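Local coordinates for beta-galacturonidase (Eisenbergiella tayi, PDB 6NCX) that hydrolyses beta-galacturonides as a family 2 glycoside hydrolase and binds galacturonate, at the interface of chains A and B and the interface of chains A and C. Sequence-based numbering; all coordinates share one arbitrary frame. Chains: chain A/B/C, Beta-galacturonidase.

Contact 1: the interface of chains A and B. Residues chain A 290, 294, 298, 301, 322, 325-326; chain B 20, 36, 38.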
loop_
_atom_site.group_PDB
_atom_site.type_symbol
_atom_site.label_atom_id
_atom_site.label_comp_id
_atom_site.label_asym_id
_atom_site.label_seq_id
_atom_site.Cartn_x
_atom_site.Cartn_y
_atom_site.Cartn_z
ATOM N N PHE A 290 16.556 23.231 4.081
ATOM C CA PHE A 290 16.571 23.903 2.784
ATOM C C PHE A 290 16.145 22.995 1.629
ATOM O O PHE A 290 15.338 23.395 0.781
ATOM C CB PHE A 290 17.983 24.458 2.527
ATOM C CG PHE A 290 18.217 24.918 1.112
ATOM C CD1 PHE A 290 17.723 26.144 0.679
ATOM C CD2 PHE A 290 18.927 24.127 0.212
ATOM C CE1 PHE A 290 17.937 26.577 -0.633
ATOM C CE2 PHE A 290 19.149 24.555 -1.101
ATOM C CZ PHE A 290 18.651 25.783 -1.522
ATOM N N GLN A 294 12.741 23.481 -0.764
ATOM C CA GLN A 294 12.800 23.710 -2.203
ATOM C C GLN A 294 12.114 22.575 -2.957
ATOM O O GLN A 294 11.547 22.791 -4.039
ATOM C CB GLN A 294 14.255 23.891 -2.649
ATOM C CG GLN A 294 14.442 24.234 -4.131
ATOM C CD GLN A 294 13.670 25.482 -4.584
ATOM O OE1 GLN A 294 13.292 26.329 -3.772
ATOM N NE2 GLN A 294 13.438 25.590 -5.895
ATOM N N MET A 298 9.291 23.295 -5.639
ATOM C CA MET A 298 9.362 22.841 -7.031
ATOM C C MET A 298 8.121 22.038 -7.422
ATOM O O MET A 298 7.614 22.183 -8.535
ATOM C CB MET A 298 10.639 22.030 -7.269
ATOM C CG MET A 298 11.910 22.875 -7.170
ATOM S SD MET A 298 13.422 22.051 -7.709
ATOM C CE MET A 298 13.376 22.395 -9.463
ATOM N N LYS A 301 5.453 24.797 -7.807
ATOM C CA LYS A 301 5.582 25.433 -9.111
ATOM C C LYS A 301 5.145 24.487 -10.234
ATOM O O LYS A 301 4.464 24.912 -11.169
ATOM C CB LYS A 301 7.018 25.932 -9.305
ATOM C CG LYS A 301 7.328 27.106 -8.376
ATOM C CD LYS A 301 8.631 27.817 -8.735
ATOM C CE LYS A 301 9.754 26.825 -8.949
ATOM N NZ LYS A 301 11.060 27.540 -9.195
ATOM N N LEU A 322 13.104 31.935 -0.014
ATOM C CA LEU A 322 12.963 31.157 -1.238
ATOM C C LEU A 322 11.773 31.614 -2.065
ATOM O O LEU A 322 11.808 31.509 -3.292
ATOM C CB LEU A 322 12.823 29.677 -0.894
ATOM C CG LEU A 322 14.107 29.043 -0.370
ATOM C CD1 LEU A 322 13.812 27.647 0.222
ATOM C CD2 LEU A 322 15.141 29.013 -1.513
ATOM N N GLU A 325 12.716 34.942 -3.869
ATOM C CA GLU A 325 13.595 34.677 -5.003
ATOM C C GLU A 325 12.876 34.037 -6.183
ATOM O O GLU A 325 13.371 34.127 -7.316
ATOM C CB GLU A 325 14.746 33.757 -4.577
ATOM C CG GLU A 325 15.639 34.352 -3.520
ATOM C CD GLU A 325 16.780 33.443 -3.129
ATOM O OE1 GLU A 325 17.154 32.562 -3.926
ATOM O OE2 GLU A 325 17.303 33.610 -2.009
ATOM N N GLN A 326 11.745 33.372 -5.948
ATOM C CA GLN A 326 11.054 32.655 -7.010
ATOM C C GLN A 326 9.755 33.319 -7.444
ATOM O O GLN A 326 9.161 32.882 -8.435
ATOM C CB GLN A 326 10.814 31.197 -6.580
ATOM C CG GLN A 326 12.163 30.478 -6.364
ATOM C CD GLN A 326 12.056 29.017 -5.937
ATOM O OE1 GLN A 326 12.012 28.121 -6.780
ATOM N NE2 GLN A 326 12.065 28.771 -4.622
ATOM N N LEU B 20 19.859 28.738 -4.972
ATOM C CA LEU B 20 19.262 28.445 -6.265
ATOM C C LEU B 20 20.205 28.939 -7.352
ATOM O O LEU B 20 20.692 30.075 -7.276
ATOM C CB LEU B 20 17.907 29.142 -6.390
ATOM C CG LEU B 20 16.914 28.854 -5.264
ATOM C CD1 LEU B 20 15.625 29.632 -5.480
ATOM C CD2 LEU B 20 16.650 27.357 -5.181
ATOM N N GLN B 36 15.071 27.926 -11.984
ATOM C CA GLN B 36 15.866 28.034 -10.767
ATOM C C GLN B 36 15.874 26.686 -10.054
ATOM O O GLN B 36 14.824 26.051 -9.903
ATOM C CB GLN B 36 15.307 29.111 -9.840
ATOM C CG GLN B 36 15.254 30.518 -10.434
ATOM C CD GLN B 36 14.291 31.412 -9.658
ATOM O OE1 GLN B 36 13.060 31.273 -9.769
ATOM N NE2 GLN B 36 14.840 32.313 -8.846
ATOM N N PRO B 38 18.010 23.997 -6.977
ATOM C CA PRO B 38 18.843 24.042 -5.766
ATOM C C PRO B 38 20.203 23.402 -5.970
ATOM O O PRO B 38 20.349 22.395 -6.669
ATOM C CB PRO B 38 18.021 23.244 -4.749
ATOM C CG PRO B 38 17.298 22.231 -5.613
ATOM C CD PRO B 38 16.959 22.963 -6.894
HETATM O O HOH W 1 19.717 31.398 -3.495
HETATM O O HOH W 2 12.041 28.619 -11.681
#
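Helices 290-302 and 317-326 of chain A meet strands 19-26 and 35-39 of chain B, where B:Leu20, B:Gln36 and B:Pro38 face A:Gln294, A:Glu325 and A:Gln326. B:Leu20 sends its two methyls to different amides. B:Leu20 CD2 lies 3.6 Å from A:Gln294 CD, and B:Leu20 CD1 lies 3.7 Å from A:Gln326 CD. The A:Gln326 side chain runs across B:Leu20 at about a right angle.

The two glutamine amides are tied to each other within chain A. A:Gln294 NE2 gives a nearly straight bond to A:Gln326 OE1, and A:Gln326 NE2 returns a more bent one to a lone pair of A:Gln294 OE1. A:Gln326 NE2 also donates to A:Leu322 O. A:Lys301 NZ also bonds A:Gln326 OE1, at 2.7 Å. These bonds probably fix the rotation of both amides against B:Leu20. The first torsion of A:Gln294 (chi1 -176°) puts CG anti to the backbone N, and this methylene packs on the B:Pro38 ring. A:Met298 meets that ring tip to tip. Waters join A:Glu325 OE1 to B:Leu20 N, and A:Lys301 NZ to B:Gln36 N. B:Gln36 NE2 donates to the backbone oxygen A:Glu325 O at 2.8 Å, nearly straight but from above the carbonyl plane.

Contact 2: the interface of chains A and B. Residues chain A 35-36, 38, 45-47; chain B 294-295, 298-299.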
loop_
_atom_site.group_PDB
_atom_site.type_symbol
_atom_site.label_atom_id
_atom_site.label_comp_id
_atom_site.label_asym_id
_atom_site.label_seq_id
_atom_site.Cartn_x
_atom_site.Cartn_y
_atom_site.Cartn_z
ATOM N N ILE A 35 21.431 11.567 24.337
ATOM C CA ILE A 35 21.704 11.243 22.945
ATOM C C ILE A 35 22.158 12.504 22.219
ATOM O O ILE A 35 21.939 13.633 22.668
ATOM C CB ILE A 35 20.485 10.617 22.231
ATOM C CG1 ILE A 35 19.361 11.642 22.102
ATOM C CG2 ILE A 35 20.001 9.378 22.980
ATOM C CD1 ILE A 35 18.619 11.553 20.786
ATOM N N GLN A 36 22.792 12.297 21.075
ATOM C CA GLN A 36 23.212 13.394 20.213
ATOM C C GLN A 36 22.124 13.638 19.168
ATOM O O GLN A 36 21.879 12.794 18.298
ATOM C CB GLN A 36 24.566 13.081 19.586
ATOM C CG GLN A 36 25.657 12.916 20.646
ATOM C CD GLN A 36 26.930 12.382 20.068
ATOM O OE1 GLN A 36 27.038 11.187 19.770
ATOM N NE2 GLN A 36 27.910 13.265 19.881
ATOM N N PRO A 38 20.061 16.277 16.333
ATOM C CA PRO A 38 20.284 17.395 15.411
ATOM C C PRO A 38 19.507 18.638 15.831
ATOM O O PRO A 38 18.362 18.565 16.290
ATOM C CB PRO A 38 19.775 16.849 14.074
ATOM C CG PRO A 38 18.675 15.908 14.480
ATOM C CD PRO A 38 19.185 15.247 15.745
ATOM N N ASN A 45 10.975 13.026 15.686
ATOM C CA ASN A 45 11.732 12.306 14.672
ATOM C C ASN A 45 12.922 11.548 15.253
ATOM O O ASN A 45 13.662 10.908 14.497
ATOM C CB ASN A 45 12.214 13.279 13.587
ATOM C CG ASN A 45 11.076 14.128 13.003
ATOM O OD1 ASN A 45 11.151 15.363 12.992
ATOM N ND2 ASN A 45 10.027 13.467 12.499
ATOM N N TYR A 46 13.151 11.633 16.580
ATOM C CA TYR A 46 14.203 10.790 17.143
ATOM C C TYR A 46 13.587 9.479 17.609
ATOM O O TYR A 46 12.569 9.506 18.310
ATOM C CB TYR A 46 14.904 11.461 18.322
ATOM C CG TYR A 46 15.230 12.942 18.171
ATOM C CD1 TYR A 46 15.451 13.731 19.296
ATOM C CD2 TYR A 46 15.337 13.545 16.919
ATOM C CE1 TYR A 46 15.736 15.075 19.189
ATOM C CE2 TYR A 46 15.628 14.897 16.796
ATOM C CZ TYR A 46 15.829 15.657 17.939
ATOM O OH TYR A 46 16.124 17.001 17.835
ATOM N N PRO A 47 14.178 8.321 17.249
ATOM C CA PRO A 47 13.567 7.018 17.577
ATOM C C PRO A 47 12.997 6.876 18.988
ATOM O O PRO A 47 11.912 6.308 19.135
ATOM C CB PRO A 47 14.722 6.032 17.353
ATOM C CG PRO A 47 15.557 6.676 16.285
ATOM C CD PRO A 47 15.468 8.174 16.549
ATOM N N GLN B 294 21.540 12.821 9.354
ATOM C CA GLN B 294 21.408 12.508 10.768
ATOM C C GLN B 294 20.201 11.614 11.039
ATOM O O GLN B 294 20.259 10.747 11.923
ATOM C CB GLN B 294 21.335 13.794 11.595
ATOM C CG GLN B 294 21.230 13.554 13.105
ATOM C CD GLN B 294 22.370 12.713 13.657
ATOM O OE1 GLN B 294 23.408 12.565 13.017
ATOM N NE2 GLN B 294 22.180 12.159 14.857
ATOM N N HIS B 295 19.112 11.785 10.278
ATOM C CA HIS B 295 17.967 10.899 10.455
ATOM C C HIS B 295 18.350 9.453 10.161
ATOM O O HIS B 295 17.967 8.542 10.911
ATOM C CB HIS B 295 16.801 11.355 9.578
ATOM C CG HIS B 295 15.484 10.772 9.981
ATOM N ND1 HIS B 295 14.904 9.712 9.318
ATOM C CD2 HIS B 295 14.644 11.086 10.996
ATOM C CE1 HIS B 295 13.763 9.400 9.903
ATOM N NE2 HIS B 295 13.582 10.216 10.925
ATOM N N MET B 298 20.479 8.167 13.190
ATOM C CA MET B 298 19.719 7.836 14.397
ATOM C C MET B 298 18.999 6.496 14.254
ATOM O O MET B 298 18.916 5.725 15.217
ATOM C CB MET B 298 18.733 8.961 14.728
ATOM C CG MET B 298 19.440 10.285 14.971
ATOM S SD MET B 298 18.411 11.646 15.547
ATOM C CE MET B 298 18.296 11.240 17.285
ATOM N N LEU B 299 18.466 6.208 13.065
ATOM C CA LEU B 299 17.885 4.893 12.805
ATOM C C LEU B 299 18.949 3.807 12.905
ATOM O O LEU B 299 18.748 2.781 13.566
ATOM C CB LEU B 299 17.220 4.876 11.425
ATOM C CG LEU B 299 15.988 5.780 11.265
ATOM C CD1 LEU B 299 15.570 5.918 9.794
ATOM C CD2 LEU B 299 14.829 5.258 12.097
#
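Helix 290-302 of chain B runs roughly antiparallel to strand 35-39 of chain A and also lies against the turn formed by the short 3-10 helices 43-45 and 47-49, with A:Tyr46 between them. B:Met298 reaches from the helix into this surface. Its CG is anti to the carbonyl carbon (chi1 -60°), and the chain then bends at chi3 (80°), which turns the methyl CE aside from the line of the chain. B:Met298 CE lies 3.5 Å from A:Ile35 CD1, and the two side chains cross at about a right angle. The same methyl, B:Met298 CE, is 3.6 Å from A:Tyr46 CB and touches the ring at CG and CD2. The side chains of B:Met298 and A:Pro38 meet tip to tip, with B:Met298 SD 3.7 Å from A:Pro38 CD. Nearer the backbone, B:Met298 CB packs on A:Pro47 CD.

B:Gln294 adds its methylene CG, 3.7 Å from A:Pro38 CB. The B:His295 ring edge lies near A:Asn45 O, with B:His295 NE2 3.6 Å from it, beyond bonding distance. The patch is held by apolar packing. An alanine in place of B:Met298 would probably open a gap between A:Ile35, A:Tyr46 and A:Pro38 and leave their side chains without the methyl and sulfur that fill it. The helix belongs to the TIM-barrel domain of chain B, and the strand and turn belong to the N-terminal region of chain A.

Contact 3: the interface of chains A and C. Residues chain A 472-473, 475, 484, 541-543; chain C 472-473, 475, 484.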
loop_
_atom_site.group_PDB
_atom_site.type_symbol
_atom_site.label_atom_id
_atom_site.label_comp_id
_atom_site.label_asym_id
_atom_site.label_seq_id
_atom_site.Cartn_x
_atom_site.Cartn_y
_atom_site.Cartn_z
ATOM N N TYR A 472 -3.790 8.084 0.213
ATOM C CA TYR A 472 -2.949 7.663 -0.900
ATOM C C TYR A 472 -2.938 6.148 -1.007
ATOM O O TYR A 472 -2.709 5.440 -0.019
ATOM C CB TYR A 472 -1.520 8.190 -0.736
ATOM C CG TYR A 472 -0.606 7.783 -1.876
ATOM C CD1 TYR A 472 0.297 6.733 -1.741
ATOM C CD2 TYR A 472 -0.674 8.423 -3.102
ATOM C CE1 TYR A 472 1.125 6.358 -2.795
ATOM C CE2 TYR A 472 0.142 8.048 -4.160
ATOM C CZ TYR A 472 1.040 7.028 -3.990
ATOM O OH TYR A 472 1.836 6.671 -5.033
ATOM N N GLY A 473 -3.185 5.654 -2.213
ATOM C CA GLY A 473 -3.189 4.242 -2.480
ATOM C C GLY A 473 -4.558 3.609 -2.445
ATOM O O GLY A 473 -4.719 2.496 -2.961
ATOM N N ARG A 475 -7.958 3.211 -3.891
ATOM C CA ARG A 475 -8.701 3.472 -5.108
ATOM C C ARG A 475 -9.725 2.370 -5.304
ATOM O O ARG A 475 -9.424 1.191 -5.087
ATOM C CB ARG A 475 -7.776 3.538 -6.314
ATOM C CG ARG A 475 -6.603 4.486 -6.125
ATOM C CD ARG A 475 -5.326 3.755 -6.417
ATOM N NE ARG A 475 -5.268 3.364 -7.811
ATOM C CZ ARG A 475 -4.290 2.643 -8.332
ATOM N NH1 ARG A 475 -3.294 2.218 -7.549
ATOM N NH2 ARG A 475 -4.320 2.341 -9.625
ATOM N N GLU A 484 -8.882 8.074 -3.949
ATOM C CA GLU A 484 -8.205 9.068 -4.772
ATOM C C GLU A 484 -9.062 9.528 -5.949
ATOM O O GLU A 484 -8.979 10.698 -6.348
ATOM C CB GLU A 484 -6.874 8.513 -5.285
ATOM C CG GLU A 484 -5.789 8.407 -4.223
ATOM C CD GLU A 484 -4.430 8.158 -4.829
ATOM O OE1 GLU A 484 -3.979 9.038 -5.589
ATOM O OE2 GLU A 484 -3.828 7.079 -4.572
ATOM N N PRO A 541 2.535 12.292 -5.536
ATOM C CA PRO A 541 1.296 12.895 -6.058
ATOM C C PRO A 541 0.134 11.901 -6.104
ATOM O O PRO A 541 0.278 10.764 -6.561
ATOM C CB PRO A 541 1.698 13.364 -7.460
ATOM C CG PRO A 541 2.873 12.548 -7.813
ATOM C CD PRO A 541 3.590 12.226 -6.553
ATOM N N LYS A 542 -1.021 12.336 -5.597
ATOM C CA LYS A 542 -2.255 11.593 -5.753
ATOM C C LYS A 542 -2.816 11.812 -7.153
ATOM O O LYS A 542 -2.310 12.634 -7.930
ATOM C CB LYS A 542 -3.277 12.014 -4.695
ATOM C CG LYS A 542 -2.689 11.975 -3.304
ATOM C CD LYS A 542 -3.616 12.548 -2.248
ATOM C CE LYS A 542 -3.023 12.338 -0.850
ATOM N NZ LYS A 542 -3.916 12.938 0.184
ATOM N N LEU A 543 -3.887 11.065 -7.471
ATOM C CA LEU A 543 -4.528 11.215 -8.780
ATOM C C LEU A 543 -4.911 12.673 -9.047
ATOM O O LEU A 543 -4.653 13.192 -10.139
ATOM C CB LEU A 543 -5.751 10.290 -8.887
ATOM C CG LEU A 543 -5.548 8.761 -8.944
ATOM C CD1 LEU A 543 -6.854 8.023 -9.097
ATOM C CD2 LEU A 543 -4.633 8.361 -10.067
ATOM N N TYR C 472 0.758 -3.288 -8.323
ATOM C CA TYR C 472 -0.337 -2.405 -7.948
ATOM C C TYR C 472 0.045 -1.577 -6.733
ATOM O O TYR C 472 0.647 -2.071 -5.778
ATOM C CB TYR C 472 -1.604 -3.219 -7.653
ATOM C CG TYR C 472 -2.800 -2.391 -7.205
ATOM C CD1 TYR C 472 -3.096 -2.225 -5.846
ATOM C CD2 TYR C 472 -3.641 -1.785 -8.138
ATOM C CE1 TYR C 472 -4.202 -1.479 -5.434
ATOM C CE2 TYR C 472 -4.739 -1.027 -7.733
ATOM C CZ TYR C 472 -5.013 -0.881 -6.388
ATOM O OH TYR C 472 -6.110 -0.147 -5.989
ATOM N N GLY C 473 -0.305 -0.301 -6.783
ATOM C CA GLY C 473 0.088 0.633 -5.785
ATOM C C GLY C 473 1.367 1.380 -6.097
ATOM O O GLY C 473 1.486 2.549 -5.712
ATOM N N ARG C 475 3.571 3.703 -7.873
ATOM C CA ARG C 475 3.402 4.747 -8.868
ATOM C C ARG C 475 4.509 5.773 -8.682
ATOM O O ARG C 475 4.848 6.128 -7.548
ATOM C CB ARG C 475 1.982 5.366 -8.751
ATOM C CG ARG C 475 0.848 4.332 -9.062
ATOM C CD ARG C 475 -0.372 4.387 -8.123
ATOM N NE ARG C 475 -0.874 5.754 -8.016
ATOM C CZ ARG C 475 -1.693 6.217 -7.068
ATOM N NH1 ARG C 475 -2.142 5.438 -6.078
ATOM N NH2 ARG C 475 -2.063 7.484 -7.112
ATOM N N GLU C 484 2.923 1.507 -12.189
ATOM C CA GLU C 484 1.626 1.443 -12.874
ATOM C C GLU C 484 1.573 2.379 -14.079
ATOM O O GLU C 484 0.919 2.057 -15.080
ATOM C CB GLU C 484 0.485 1.762 -11.898
ATOM C CG GLU C 484 0.108 0.617 -10.949
ATOM C CD GLU C 484 -1.293 0.807 -10.300
ATOM O OE1 GLU C 484 -2.303 0.929 -11.021
ATOM O OE2 GLU C 484 -1.397 0.848 -9.055
HETATM O O HOH W 3 3.453 4.500 -5.353
HETATM O O HOH W 4 -6.832 0.857 -3.592
#
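Salt bridges between A:Arg475 and C:Glu484, and between C:Arg475 and A:Glu484, join the two chains as twins. Each guanidinium meets the carboxylate end-on. A:Arg475 NH1 bonds C:Glu484 OE2 at 2.8 Å, and its NH2 bonds OE1 at 2.8 Å. Both oxygens are met on the syn side. Bends at chi2 and chi3 (127° and 65°) curl the A:Arg475 chain, bringing both nitrogens to the carboxylate.

Backbone hydrogen bonds within each chain hold the carboxylates. A:Gly473 N donates to A:Glu484 OE2 on its anti side, and A:Leu543 N donates to OE1. On OE2, A:Gly473 N and C:Arg475 NH1 come from opposite faces of the carboxylate plane. Such a grip would probably keep the glutamates charged.

A tyrosine packs on one face of each arginine. The A:Arg475 guanidinium lies over the C:Tyr472 ring with its plane turned by 14°, and NH1 is 4.0 Å from the ring centroid, a cation-pi contact. A:Tyr472 CE2 likewise lies over one face of the C:Arg475 guanidinium, offset toward its rim.

Waters join the tyrosine hydroxyls to the opposite backbone. C:Tyr472 OH is 2.7 Å from water 4, which also contacts A:Gly473 O, A:Arg475 N and A:Arg475 O.

Contact 1 and contact 2 are patches of one two-fold interface between chains A and B, with C-alpha centres about 27 Å apart. Helix 290-302 and strand 35-39 serve both, with the chains exchanged. Residues 36, 38, 294 and 298 recur on opposite sides, so the patches partly repeat each other across the two-fold axis. Contact 3 uses other elements and joins chain A to chain C, about 27 Å from contact 1 and 30 Å from contact 2. Chain A therefore has two separate two-fold faces. Together they could build the four-copy deposited assembly, although the structure alone does not show that this is the form in solution.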